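Local coordinates for protein cellobiose 2-epimerase (Ruminococcus albus, PDB 3VW5) that catalyses the reversible epimerization of cellobiose to 4-O-beta-D-glucopyranosyl-D-mannose, using an (alpha/alpha)6 barrel fold, at residues T178-T190 / V201-R213. The protein carries 2 engineered substitutions. Sequence-based numbering, arbitrary orientation.
Sequences TMNAILHLIEAYT and VADRLKFQLGQMR
The ring of Y189 meets the helix segment 201-213 at its edge, where R204 CB lies near the ring plane, 3.6 Å from Y189 CE1; the Q208 amide comes in obliquely, with Q208 NE2 3.4 Å from Y189 CD1. F139 makes an edge-to-face contact with the same ring. With Y189 CG anti to its carbonyl carbon (chi1 -73°), the ring drops among V201, R204, L205 and Q208, a knob in a hole. In return, Q208 fits among I182, L185, I186 and Y189, its CD 3.7 Å from L185 CB. I186 is a third knob: its CD1 reaches M212 CG and lies 3.6 Å from L209 CD1, while its CG2 is 4.0 Å from L205 CD2. The segment axes approach to 9.3 Å at 146°, so the helices run roughly antiparallel, as a hairpin of the (alpha/alpha)6 barrel. Replacing Y189 with an alanine would probably leave a gap beside R204 CB and the Q208 amide, where the ring lay, and deprive E143 of a hydroxyl partner. No hydrogen bond joins the segments: Q208 NE2 bonds to Y152 OH, and E143 takes both Y189 OH and R204 NE. Cohesion between the two helices therefore rests on interlocked, mainly apolar side chains, while these three polar atoms find their partners outside the pair.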
ATOM      1  N   THR A 178      -0.063  15.452   0.213  1.00 43.57           N
ATOM      2  CA  THR A 178       0.975  14.488  -0.176  1.00 45.48           C
ATOM      3  C   THR A 178       0.547  13.655  -1.378  1.00 41.34           C
ATOM      4  O   THR A 178      -0.645  13.417  -1.564  1.00 41.17           O
ATOM      5  CB  THR A 178       1.291  13.508   0.971  1.00 44.70           C
ATOM      6  OG1 THR A 178       0.296  12.477   1.010  1.00 48.02           O
ATOM      7  CG2 THR A 178       1.331  14.231   2.299  1.00 42.59           C
ATOM      8  N   MET A 179       1.502  13.206  -2.191  1.00 39.11           N
ATOM      9  CA  MET A 179       1.148  12.327  -3.307  1.00 40.84           C
ATOM     10  C   MET A 179       0.679  10.991  -2.747  1.00 43.89           C
ATOM     11  O   MET A 179      -0.187  10.341  -3.324  1.00 46.02           O
ATOM     12  CB  MET A 179       2.298  12.126  -4.305  1.00 37.46           C
ATOM     13  CG  MET A 179       3.460  11.260  -3.807  1.00 52.41           C
ATOM     14  SD  MET A 179       3.364   9.540  -4.367  1.00 51.03           S
ATOM     15  CE  MET A 179       2.525   9.820  -5.910  1.00 44.21           C
ATOM     16  N   ASN A 180       1.248  10.616  -1.606  1.00 42.38           N
ATOM     17  CA  ASN A 180       0.933   9.378  -0.929  1.00 39.97           C
ATOM     18  C   ASN A 180      -0.559   9.186  -0.754  1.00 42.97           C
ATOM     19  O   ASN A 180      -1.104   8.136  -1.080  1.00 42.52           O
ATOM     20  CB  ASN A 180       1.578   9.393   0.444  1.00 48.19           C
ATOM     21  CG  ASN A 180       2.197   8.074   0.809  1.00 54.77           C
ATOM     22  OD1 ASN A 180       1.499   7.090   1.045  1.00 58.58           O
ATOM     23  ND2 ASN A 180       3.524   8.046   0.873  1.00 62.20           N
ATOM     24  N   ALA A 181      -1.221  10.206  -0.226  1.00 44.43           N
ATOM     25  CA  ALA A 181      -2.657  10.130   0.004  1.00 39.58           C
ATOM     26  C   ALA A 181      -3.434  10.005  -1.305  1.00 36.41           C
ATOM     27  O   ALA A 181      -4.381   9.225  -1.396  1.00 37.04           O
ATOM     28  CB  ALA A 181      -3.132  11.339   0.790  1.00 38.20           C
ATOM     29  N   ILE A 182      -3.052  10.775  -2.317  1.00 37.63           N
ATOM     30  CA  ILE A 182      -3.794  10.734  -3.575  1.00 38.98           C
ATOM     31  C   ILE A 182      -3.726   9.314  -4.139  1.00 35.08           C
ATOM     32  O   ILE A 182      -4.745   8.709  -4.481  1.00 36.48           O
ATOM     33  CB  ILE A 182      -3.292  11.800  -4.588  1.00 34.49           C
ATOM     34  CG1 ILE A 182      -3.491  13.210  -4.031  1.00 34.38           C
ATOM     35  CG2 ILE A 182      -4.014  11.681  -5.919  1.00 33.97           C
ATOM     36  CD1 ILE A 182      -2.919  14.298  -4.921  1.00 37.09           C
ATOM     37  N   LEU A 183      -2.512   8.784  -4.184  1.00 36.54           N
ATOM     38  CA  LEU A 183      -2.241   7.446  -4.680  1.00 38.15           C
ATOM     39  C   LEU A 183      -3.073   6.367  -3.964  1.00 42.37           C
ATOM     40  O   LEU A 183      -3.618   5.451  -4.599  1.00 37.58           O
ATOM     41  CB  LEU A 183      -0.748   7.154  -4.521  1.00 35.86           C
ATOM     42  CG  LEU A 183      -0.132   6.000  -5.316  1.00 35.92           C
ATOM     43  CD1 LEU A 183      -0.192   4.700  -4.549  1.00 44.33           C
ATOM     44  CD2 LEU A 183      -0.813   5.869  -6.660  1.00 37.66           C
ATOM     45  N   HIS A 184      -3.169   6.467  -2.645  1.00 38.42           N
ATOM     46  CA  HIS A 184      -3.951   5.483  -1.911  1.00 40.81           C
ATOM     47  C   HIS A 184      -5.475   5.698  -1.966  1.00 39.68           C
ATOM     48  O   HIS A 184      -6.243   4.754  -1.775  1.00 40.01           O
ATOM     49  CB  HIS A 184      -3.385   5.255  -0.505  1.00 41.42           C
ATOM     50  CG  HIS A 184      -2.072   4.537  -0.530  1.00 48.72           C
ATOM     51  ND1 HIS A 184      -1.966   3.202  -0.867  1.00 44.92           N
ATOM     52  CD2 HIS A 184      -0.805   4.977  -0.343  1.00 44.72           C
ATOM     53  CE1 HIS A 184      -0.698   2.846  -0.855  1.00 42.26           C
ATOM     54  NE2 HIS A 184       0.029   3.904  -0.534  1.00 50.85           N
ATOM     55  N   LEU A 185      -5.909   6.916  -2.271  1.00 42.50           N
ATOM     56  CA  LEU A 185      -7.301   7.120  -2.690  1.00 40.80           C
ATOM     57  C   LEU A 185      -7.544   6.453  -4.050  1.00 38.68           C
ATOM     58  O   LEU A 185      -8.527   5.731  -4.228  1.00 38.50           O
ATOM     59  CB  LEU A 185      -7.681   8.601  -2.720  1.00 36.68           C
ATOM     60  CG  LEU A 185      -7.838   9.293  -1.360  1.00 38.17           C
ATOM     61  CD1 LEU A 185      -7.988  10.792  -1.546  1.00 34.08           C
ATOM     62  CD2 LEU A 185      -9.009   8.739  -0.540  1.00 31.69           C
ATOM     63  N   ILE A 186      -6.647   6.667  -5.006  1.00 33.79           N
ATOM     64  CA  ILE A 186      -6.780   5.960  -6.275  1.00 32.84           C
ATOM     65  C   ILE A 186      -6.929   4.454  -6.027  1.00 34.35           C
ATOM     66  O   ILE A 186      -7.844   3.819  -6.523  1.00 38.98           O
ATOM     67  CB  ILE A 186      -5.596   6.268  -7.217  1.00 33.71           C
ATOM     68  CG1 ILE A 186      -5.725   7.686  -7.789  1.00 33.09           C
ATOM     69  CG2 ILE A 186      -5.497   5.244  -8.322  1.00 30.68           C
ATOM     70  CD1 ILE A 186      -4.413   8.302  -8.237  1.00 35.10           C
ATOM     71  N   GLU A 187      -6.036   3.903  -5.220  1.00 38.70           N
ATOM     72  CA  GLU A 187      -5.978   2.477  -4.959  1.00 36.24           C
ATOM     73  C   GLU A 187      -7.298   1.950  -4.383  1.00 38.85           C
ATOM     74  O   GLU A 187      -7.831   0.945  -4.860  1.00 37.86           O
ATOM     75  CB  GLU A 187      -4.833   2.223  -3.987  1.00 39.63           C
ATOM     76  CG  GLU A 187      -4.520   0.784  -3.667  1.00 34.83           C
ATOM     77  CD  GLU A 187      -3.506   0.707  -2.538  1.00 45.17           C
ATOM     78  OE1 GLU A 187      -2.423   0.086  -2.711  1.00 45.85           O
ATOM     79  OE2 GLU A 187      -3.790   1.296  -1.466  1.00 47.06           O
ATOM     80  N   ALA A 188      -7.808   2.631  -3.358  1.00 39.08           N
ATOM     81  CA  ALA A 188      -9.082   2.274  -2.712  1.00 37.63           C
ATOM     82  C   ALA A 188     -10.286   2.412  -3.642  1.00 37.05           C
ATOM     83  O   ALA A 188     -11.085   1.489  -3.758  1.00 36.87           O
ATOM     84  CB  ALA A 188      -9.305   3.092  -1.415  1.00 29.52           C
ATOM     85  N   TYR A 189     -10.418   3.570  -4.286  1.00 39.00           N
ATOM     86  CA  TYR A 189     -11.574   3.844  -5.140  1.00 35.57           C
ATOM     87  C   TYR A 189     -11.610   2.908  -6.333  1.00 36.59           C
ATOM     88  O   TYR A 189     -12.682   2.490  -6.768  1.00 40.28           O
ATOM     89  CB  TYR A 189     -11.605   5.301  -5.607  1.00 32.99           C
ATOM     90  CG  TYR A 189     -11.986   6.268  -4.521  1.00 35.48           C
ATOM     91  CD1 TYR A 189     -12.378   7.567  -4.826  1.00 38.28           C
ATOM     92  CD2 TYR A 189     -11.961   5.884  -3.184  1.00 37.76           C
ATOM     93  CE1 TYR A 189     -12.730   8.466  -3.829  1.00 37.92           C
ATOM     94  CE2 TYR A 189     -12.316   6.768  -2.172  1.00 36.84           C
ATOM     95  CZ  TYR A 189     -12.693   8.064  -2.500  1.00 44.43           C
ATOM     96  OH  TYR A 189     -13.040   8.958  -1.500  1.00 41.31           O
ATOM     97  N   THR A 190     -10.435   2.582  -6.863  1.00 36.87           N
ATOM     98  CA  THR A 190     -10.336   1.554  -7.887  1.00 38.62           C
ATOM     99  C   THR A 190     -11.027   0.280  -7.413  1.00 37.78           C
ATOM    100  O   THR A 190     -11.769  -0.336  -8.165  1.00 44.67           O
ATOM    101  CB  THR A 190      -8.876   1.231  -8.253  1.00 36.65           C
ATOM    102  OG1 THR A 190      -8.248   2.406  -8.762  1.00 35.80           O
ATOM    103  CG2 THR A 190      -8.818   0.140  -9.316  1.00 37.14           C
ATOM    104  N   VAL A 201     -18.326   7.116  -7.485  1.00 43.79           N
ATOM    105  CA  VAL A 201     -16.969   6.716  -7.113  1.00 40.42           C
ATOM    106  C   VAL A 201     -15.987   6.899  -8.290  1.00 40.42           C
ATOM    107  O   VAL A 201     -14.899   7.447  -8.124  1.00 39.93           O
ATOM    108  CB  VAL A 201     -16.936   5.256  -6.544  1.00 41.74           C
ATOM    109  CG1 VAL A 201     -15.512   4.816  -6.182  1.00 33.87           C
ATOM    110  CG2 VAL A 201     -17.825   5.150  -5.334  1.00 32.55           C
ATOM    111  N   ALA A 202     -16.371   6.467  -9.484  1.00 41.73           N
ATOM    112  CA  ALA A 202     -15.510   6.688 -10.644  1.00 38.29           C
ATOM    113  C   ALA A 202     -15.239   8.170 -10.903  1.00 39.27           C
ATOM    114  O   ALA A 202     -14.141   8.539 -11.309  1.00 47.41           O
ATOM    115  CB  ALA A 202     -16.059   6.012 -11.883  1.00 34.49           C
ATOM    116  N   ASP A 203     -16.215   9.032 -10.661  1.00 41.50           N
ATOM    117  CA  ASP A 203     -15.968  10.462 -10.820  1.00 40.98           C
ATOM    118  C   ASP A 203     -14.812  10.941  -9.952  1.00 41.77           C
ATOM    119  O   ASP A 203     -13.885  11.572 -10.456  1.00 40.94           O
ATOM    120  CB  ASP A 203     -17.225  11.295 -10.553  1.00 41.20           C
ATOM    121  CG  ASP A 203     -18.184  11.279 -11.727  1.00 58.52           C
ATOM    122  OD1 ASP A 203     -17.702  11.093 -12.875  1.00 53.08           O
ATOM    123  OD2 ASP A 203     -19.414  11.435 -11.494  1.00 62.53           O
ATOM    124  N   ARG A 204     -14.857  10.629  -8.661  1.00 38.22           N
ATOM    125  CA  ARG A 204     -13.793  11.046  -7.764  1.00 39.16           C
ATOM    126  C   ARG A 204     -12.453  10.424  -8.190  1.00 40.97           C
ATOM    127  O   ARG A 204     -11.425  11.122  -8.244  1.00 37.23           O
ATOM    128  CB  ARG A 204     -14.135  10.687  -6.321  1.00 39.13           C
ATOM    129  CG  ARG A 204     -15.522  11.137  -5.890  1.00 37.88           C
ATOM    130  CD  ARG A 204     -15.736  12.596  -6.190  1.00 39.20           C
ATOM    131  NE  ARG A 204     -14.741  13.441  -5.539  1.00 40.46           N
ATOM    132  CZ  ARG A 204     -14.051  14.394  -6.160  1.00 38.66           C
ATOM    133  NH1 ARG A 204     -14.247  14.624  -7.452  1.00 32.48           N
ATOM    134  NH2 ARG A 204     -13.162  15.113  -5.485  1.00 40.06           N
ATOM    135  N   LEU A 205     -12.482   9.128  -8.511  1.00 36.92           N
ATOM    136  CA  LEU A 205     -11.323   8.415  -9.041  1.00 35.00           C
ATOM    137  C   LEU A 205     -10.683   9.167 -10.201  1.00 40.90           C
ATOM    138  O   LEU A 205      -9.455   9.298 -10.252  1.00 41.77           O
ATOM    139  CB  LEU A 205     -11.715   7.018  -9.540  1.00 36.23           C
ATOM    140  CG  LEU A 205     -10.795   5.800  -9.317  1.00 41.90           C
ATOM    141  CD1 LEU A 205     -10.949   4.814 -10.447  1.00 38.15           C
ATOM    142  CD2 LEU A 205      -9.305   6.130  -9.128  1.00 33.70           C
ATOM    143  N   LYS A 206     -11.498   9.636 -11.149  1.00 36.67           N
ATOM    144  CA  LYS A 206     -10.940  10.296 -12.324  1.00 37.14           C
ATOM    145  C   LYS A 206     -10.311  11.633 -11.923  1.00 41.03           C
ATOM    146  O   LYS A 206      -9.281  12.052 -12.472  1.00 38.55           O
ATOM    147  CB  LYS A 206     -11.982  10.459 -13.432  1.00 36.57           C
ATOM    148  CG  LYS A 206     -12.275   9.181 -14.221  1.00 42.61           C
ATOM    149  CD  LYS A 206     -13.585   9.294 -15.007  1.00 45.39           C
ATOM    150  CE  LYS A 206     -13.890   8.015 -15.800  1.00 65.24           C
ATOM    151  NZ  LYS A 206     -14.545   8.263 -17.145  1.00 61.65           N
ATOM    152  N   PHE A 207     -10.911  12.286 -10.937  1.00 34.11           N
ATOM    153  CA  PHE A 207     -10.339  13.510 -10.428  1.00 35.99           C
ATOM    154  C   PHE A 207      -8.956  13.247  -9.784  1.00 43.89           C
ATOM    155  O   PHE A 207      -8.006  14.024  -9.973  1.00 43.36           O
ATOM    156  CB  PHE A 207     -11.295  14.173  -9.452  1.00 34.04           C
ATOM    157  CG  PHE A 207     -10.644  15.197  -8.569  1.00 40.13           C
ATOM    158  CD1 PHE A 207     -10.234  14.863  -7.290  1.00 36.59           C
ATOM    159  CD2 PHE A 207     -10.440  16.493  -9.018  1.00 40.94           C
ATOM    160  CE1 PHE A 207      -9.632  15.801  -6.464  1.00 40.47           C
ATOM    161  CE2 PHE A 207      -9.840  17.439  -8.201  1.00 40.46           C
ATOM    162  CZ  PHE A 207      -9.431  17.087  -6.917  1.00 42.04           C
ATOM    163  N   GLN A 208      -8.835  12.142  -9.053  1.00 37.74           N
ATOM    164  CA  GLN A 208      -7.554  11.783  -8.459  1.00 38.62           C
ATOM    165  C   GLN A 208      -6.501  11.461  -9.516  1.00 42.48           C
ATOM    166  O   GLN A 208      -5.356  11.903  -9.411  1.00 42.25           O
ATOM    167  CB  GLN A 208      -7.724  10.626  -7.479  1.00 35.59           C
ATOM    168  CG  GLN A 208      -8.514  11.007  -6.240  1.00 36.22           C
ATOM    169  CD  GLN A 208      -9.377   9.864  -5.723  1.00 40.35           C
ATOM    170  OE1 GLN A 208      -9.228   8.703  -6.133  1.00 29.69           O
ATOM    171  NE2 GLN A 208     -10.294  10.195  -4.822  1.00 40.59           N
ATOM    172  N   LEU A 209      -6.886  10.678 -10.522  1.00 40.06           N
ATOM    173  CA  LEU A 209      -6.006  10.405 -11.642  1.00 37.09           C
ATOM    174  C   LEU A 209      -5.510  11.715 -12.267  1.00 42.50           C
ATOM    175  O   LEU A 209      -4.314  11.884 -12.476  1.00 44.13           O
ATOM    176  CB  LEU A 209      -6.716   9.549 -12.686  1.00 39.28           C
ATOM    177  CG  LEU A 209      -6.556   8.021 -12.638  1.00 37.90           C
ATOM    178  CD1 LEU A 209      -5.695   7.571 -11.488  1.00 38.47           C
ATOM    179  CD2 LEU A 209      -7.898   7.338 -12.578  1.00 41.45           C
ATOM    180  N   GLY A 210      -6.425  12.647 -12.540  1.00 42.44           N
ATOM    181  CA  GLY A 210      -6.067  13.930 -13.125  1.00 39.36           C
ATOM    182  C   GLY A 210      -5.033  14.692 -12.315  1.00 41.37           C
ATOM    183  O   GLY A 210      -4.105  15.295 -12.860  1.00 36.92           O
ATOM    184  N   GLN A 211      -5.182  14.657 -10.997  1.00 41.31           N
ATOM    185  CA  GLN A 211      -4.231  15.326 -10.120  1.00 38.70           C
ATOM    186  C   GLN A 211      -2.839  14.700 -10.240  1.00 45.20           C
ATOM    187  O   GLN A 211      -1.817  15.410 -10.253  1.00 41.07           O
ATOM    188  CB  GLN A 211      -4.708  15.284  -8.672  1.00 34.81           C
ATOM    189  CG  GLN A 211      -5.896  16.161  -8.397  1.00 38.65           C
ATOM    190  CD  GLN A 211      -5.960  16.608  -6.951  1.00 46.75           C
ATOM    191  OE1 GLN A 211      -5.841  15.791  -6.028  1.00 40.33           O
ATOM    192  NE2 GLN A 211      -6.144  17.916  -6.743  1.00 47.71           N
ATOM    193  N   MET A 212      -2.804  13.372 -10.323  1.00 38.60           N
ATOM    194  CA  MET A 212      -1.545  12.691 -10.545  1.00 38.02           C
ATOM    195  C   MET A 212      -0.911  13.152 -11.850  1.00 40.41           C
ATOM    196  O   MET A 212       0.290  13.407 -11.883  1.00 40.11           O
ATOM    197  CB  MET A 212      -1.715  11.168 -10.510  1.00 36.58           C
ATOM    198  CG  MET A 212      -2.074  10.625  -9.114  1.00 39.89           C
ATOM    199  SD  MET A 212      -0.788  10.677  -7.866  1.00 43.30           S
ATOM    200  CE  MET A 212       0.478   9.779  -8.686  1.00 36.42           C
ATOM    201  N   ARG A 213      -1.708  13.273 -12.917  1.00 39.85           N
ATOM    202  CA  ARG A 213      -1.171  13.663 -14.224  1.00 42.02           C
ATOM    203  C   ARG A 213      -0.834  15.165 -14.306  1.00 44.97           C
ATOM    204  O   ARG A 213       0.223  15.550 -14.803  1.00 44.28           O
ATOM    205  CB  ARG A 213      -2.103  13.233 -15.371  1.00 43.40           C
ATOM    206  CG  ARG A 213      -2.265  14.288 -16.465  1.00 48.60           C
ATOM    207  CD  ARG A 213      -2.930  13.801 -17.766  1.00 47.99           C
ATOM    208  NE  ARG A 213      -4.340  13.392 -17.672  1.00 59.36           N
ATOM    209  CZ  ARG A 213      -5.366  14.179 -17.328  1.00 57.80           C
ATOM    210  NH1 ARG A 213      -5.176  15.450 -16.996  1.00 49.50           N
ATOM    211  NH2 ARG A 213      -6.597  13.678 -17.299  1.00 58.13           N
TER